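Local coordinates for c-di-GMP synthase (Capnocytophaga granulosa, PDB 6WT9), which synthesizes the second messenger 3',3'-c-di-GMP from two GTP molecules in a CBASS antiphage defence system, at residues A[43-48]-A[250-255]. Residues are numbered along the deposited sequence; the frame is centred on the assembly and turned at random.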
ATOM      1  N   LYS A  43      22.909   0.866  -2.135  1.00 15.80           N
ATOM      2  CA  LYS A  43      22.143  -0.297  -2.574  1.00 11.77           C
ATOM      3  C   LYS A  43      20.828  -0.398  -1.814  1.00 16.42           C
ATOM      4  O   LYS A  43      19.767  -0.619  -2.409  1.00 18.49           O
ATOM      5  CB  LYS A  43      22.956  -1.576  -2.375  1.00 10.26           C
ATOM      6  CG  LYS A  43      24.229  -1.682  -3.188  1.00 27.82           C
ATOM      7  CD  LYS A  43      24.923  -3.002  -2.882  1.00 27.21           C
ATOM      8  CE  LYS A  43      26.208  -3.169  -3.665  1.00 35.34           C
ATOM      9  NZ  LYS A  43      26.846  -4.485  -3.371  1.00 38.33           N
ATOM     10  N   TYR A  44      20.887  -0.248  -0.490  1.00 15.08           N
ATOM     11  CA  TYR A  44      19.689  -0.381   0.331  1.00 14.18           C
ATOM     12  C   TYR A  44      18.677   0.708   0.008  1.00 13.66           C
ATOM     13  O   TYR A  44      17.479   0.430  -0.122  1.00 23.62           O
ATOM     14  CB  TYR A  44      20.072  -0.350   1.811  1.00 13.62           C
ATOM     15  CG  TYR A  44      18.900  -0.432   2.761  1.00 21.39           C
ATOM     16  CD1 TYR A  44      18.201  -1.618   2.930  1.00 21.53           C
ATOM     17  CD2 TYR A  44      18.501   0.676   3.498  1.00 21.72           C
ATOM     18  CE1 TYR A  44      17.131  -1.698   3.800  1.00 21.33           C
ATOM     19  CE2 TYR A  44      17.435   0.606   4.370  1.00 24.25           C
ATOM     20  CZ  TYR A  44      16.753  -0.583   4.519  1.00 21.56           C
ATOM     21  OH  TYR A  44      15.689  -0.656   5.388  1.00 20.20           O
ATOM     22  N   ILE A  45      19.138   1.951  -0.139  1.00 15.87           N
ATOM     23  CA  ILE A  45      18.230   3.052  -0.440  1.00 10.49           C
ATOM     24  C   ILE A  45      17.617   2.882  -1.825  1.00  8.11           C
ATOM     25  O   ILE A  45      16.410   3.074  -2.012  1.00 13.59           O
ATOM     26  CB  ILE A  45      18.963   4.399  -0.307  1.00 11.04           C
ATOM     27  CG1 ILE A  45      19.453   4.601   1.129  1.00 13.30           C
ATOM     28  CG2 ILE A  45      18.054   5.548  -0.717  1.00 15.00           C
ATOM     29  CD1 ILE A  45      20.421   5.754   1.279  1.00 15.35           C
ATOM     30  N   THR A  46      18.433   2.514  -2.817  1.00 10.96           N
ATOM     31  CA  THR A  46      17.927   2.384  -4.180  1.00 13.81           C
ATOM     32  C   THR A  46      16.912   1.253  -4.292  1.00 14.87           C
ATOM     33  O   THR A  46      15.889   1.397  -4.972  1.00 11.20           O
ATOM     34  CB  THR A  46      19.080   2.159  -5.158  1.00 15.13           C
ATOM     35  OG1 THR A  46      20.008   3.247  -5.069  1.00 16.44           O
ATOM     36  CG2 THR A  46      18.554   2.073  -6.580  1.00 14.92           C
ATOM     37  N   LEU A  47      17.172   0.123  -3.632  1.00 14.55           N
ATOM     38  CA  LEU A  47      16.233  -0.990  -3.695  1.00 14.91           C
ATOM     39  C   LEU A  47      14.974  -0.712  -2.883  1.00  9.70           C
ATOM     40  O   LEU A  47      13.882  -1.132  -3.279  1.00 14.35           O
ATOM     41  CB  LEU A  47      16.902  -2.278  -3.218  1.00 14.84           C
ATOM     42  CG  LEU A  47      16.081  -3.549  -3.438  1.00 17.17           C
ATOM     43  CD1 LEU A  47      15.619  -3.632  -4.885  1.00 18.22           C
ATOM     44  CD2 LEU A  47      16.883  -4.785  -3.059  1.00 17.69           C
ATOM     45  N   ALA A  48      15.100  -0.001  -1.760  1.00 11.76           N
ATOM     46  CA  ALA A  48      13.931   0.327  -0.952  1.00 15.40           C
ATOM     47  C   ALA A  48      12.989   1.289  -1.662  1.00 16.77           C
ATOM     48  O   ALA A  48      11.822   1.391  -1.274  1.00 16.83           O
ATOM     49  CB  ALA A  48      14.361   0.917   0.392  1.00 15.65           C
ATOM     50  N   ILE A 250       7.166   6.704  -0.918  1.00 13.84           N
ATOM     51  CA  ILE A 250       6.217   5.860  -0.193  1.00 12.24           C
ATOM     52  C   ILE A 250       6.835   4.499   0.106  1.00  9.97           C
ATOM     53  O   ILE A 250       6.859   4.048   1.257  1.00  6.72           O
ATOM     54  CB  ILE A 250       4.904   5.721  -0.985  1.00  8.64           C
ATOM     55  CG1 ILE A 250       4.143   7.047  -1.006  1.00 11.12           C
ATOM     56  CG2 ILE A 250       4.040   4.613  -0.400  1.00  4.99           C
ATOM     57  CD1 ILE A 250       2.841   6.999  -1.799  1.00  6.43           C
ATOM     58  N   ARG A 251       7.346   3.826  -0.931  1.00 13.50           N
ATOM     59  CA  ARG A 251       7.966   2.516  -0.739  1.00 14.53           C
ATOM     60  C   ARG A 251       9.170   2.595   0.189  1.00 14.87           C
ATOM     61  O   ARG A 251       9.426   1.660   0.958  1.00 12.38           O
ATOM     62  CB  ARG A 251       8.374   1.926  -2.092  1.00 11.36           C
ATOM     63  CG  ARG A 251       7.216   1.735  -3.061  1.00 14.18           C
ATOM     64  CD  ARG A 251       7.644   0.969  -4.303  1.00 20.41           C
ATOM     65  NE  ARG A 251       8.493   1.763  -5.186  1.00 18.15           N
ATOM     66  CZ  ARG A 251       8.117   2.222  -6.376  1.00 14.36           C
ATOM     67  NH1 ARG A 251       6.901   1.962  -6.839  1.00 16.25           N
ATOM     68  NH2 ARG A 251       8.963   2.939  -7.108  1.00  8.31           N
ATOM     69  N   PHE A 252       9.912   3.702   0.136  1.00 15.01           N
ATOM     70  CA  PHE A 252      11.068   3.880   1.010  1.00 11.87           C
ATOM     71  C   PHE A 252      10.650   3.895   2.476  1.00 15.80           C
ATOM     72  O   PHE A 252      11.203   3.158   3.301  1.00 12.41           O
ATOM     73  CB  PHE A 252      11.794   5.173   0.632  1.00  7.15           C
ATOM     74  CG  PHE A 252      13.010   5.462   1.463  1.00 11.62           C
ATOM     75  CD1 PHE A 252      14.207   4.813   1.212  1.00 11.23           C
ATOM     76  CD2 PHE A 252      12.965   6.410   2.471  1.00 10.43           C
ATOM     77  CE1 PHE A 252      15.333   5.091   1.963  1.00 13.30           C
ATOM     78  CE2 PHE A 252      14.088   6.692   3.227  1.00 14.83           C
ATOM     79  CZ  PHE A 252      15.273   6.030   2.974  1.00 14.21           C
ATOM     80  N   LEU A 253       9.664   4.730   2.817  1.00 13.90           N
ATOM     81  CA  LEU A 253       9.208   4.813   4.202  1.00 18.02           C
ATOM     82  C   LEU A 253       8.643   3.482   4.680  1.00 16.35           C
ATOM     83  O   LEU A 253       8.878   3.076   5.826  1.00 17.59           O
ATOM     84  CB  LEU A 253       8.160   5.916   4.346  1.00 17.08           C
ATOM     85  CG  LEU A 253       8.654   7.356   4.208  1.00 16.00           C
ATOM     86  CD1 LEU A 253       7.542   8.330   4.562  1.00 10.25           C
ATOM     87  CD2 LEU A 253       9.875   7.591   5.082  1.00  4.96           C
ATOM     88  N   LYS A 254       7.895   2.788   3.820  1.00 11.74           N
ATOM     89  CA  LYS A 254       7.337   1.496   4.208  1.00 15.07           C
ATOM     90  C   LYS A 254       8.433   0.472   4.469  1.00 14.00           C
ATOM     91  O   LYS A 254       8.288  -0.381   5.352  1.00 20.40           O
ATOM     92  CB  LYS A 254       6.373   0.997   3.128  1.00 11.19           C
ATOM     93  CG  LYS A 254       5.144   1.880   2.957  1.00 16.00           C
ATOM     94  CD  LYS A 254       4.345   1.527   1.708  1.00 16.94           C
ATOM     95  CE  LYS A 254       3.655   0.180   1.832  1.00 18.62           C
ATOM     96  NZ  LYS A 254       2.774  -0.094   0.656  1.00 12.80           N
ATOM     97  N   ASN A 255       9.539   0.545   3.727  1.00 12.56           N
ATOM     98  CA  ASN A 255      10.649  -0.369   3.973  1.00 13.67           C
ATOM     99  C   ASN A 255      11.397  -0.003   5.249  1.00 15.64           C
ATOM    100  O   ASN A 255      11.854  -0.890   5.981  1.00 16.42           O
ATOM    101  CB  ASN A 255      11.590  -0.389   2.770  1.00  7.06           C
ATOM    102  CG  ASN A 255      11.169  -1.402   1.725  1.00 11.94           C
ATOM    103  OD1 ASN A 255      10.929  -2.568   2.042  1.00 12.71           O
ATOM    104  ND2 ASN A 255      11.065  -0.964   0.476  1.00 11.30           N
TER
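With CG anti to its backbone N (chi1 -180°), Phe252 swings its ring out of helix 245-259 to Ile45, whose CG2, likewise anti to N, places Ile45 CG2 within 3.8 Å of Phe252 CE1. This is a helix-helix crossing in the helical part of a CD-NTase fold: the axes of 43-48 and 250-255 pass 9.1 Å apart, their N-to-C directions 119° apart. A long flat ring suits Phe252 because it spans the gap, and the branched apolar chain of Ile45 meets it. Ile343 of helix 327-347 touches both, extending this apolar patch to a third helix. Ala48 suits the near point because its side chain is a single methyl: the CA atoms of Ala48 and Phe252 lie 5.0 Å apart, the nearest such pair. Ala48 CB still fits 4.0 Å from Phe252 CD1. Tyr44 is long enough for its end to come near Asn255 O, and its terminal hydroxyl hydrogen-bonds to Asp259 farther along that helix. Asn255, with both a donor and an acceptor, can serve two partners: OD1 receives a bond from Arg16 of helix 6-17, while Asn255 ND2 donates to the O of the buried residue Ala48 over 3.0 Å, reaching it well to the side of the C=O direction (111° at O).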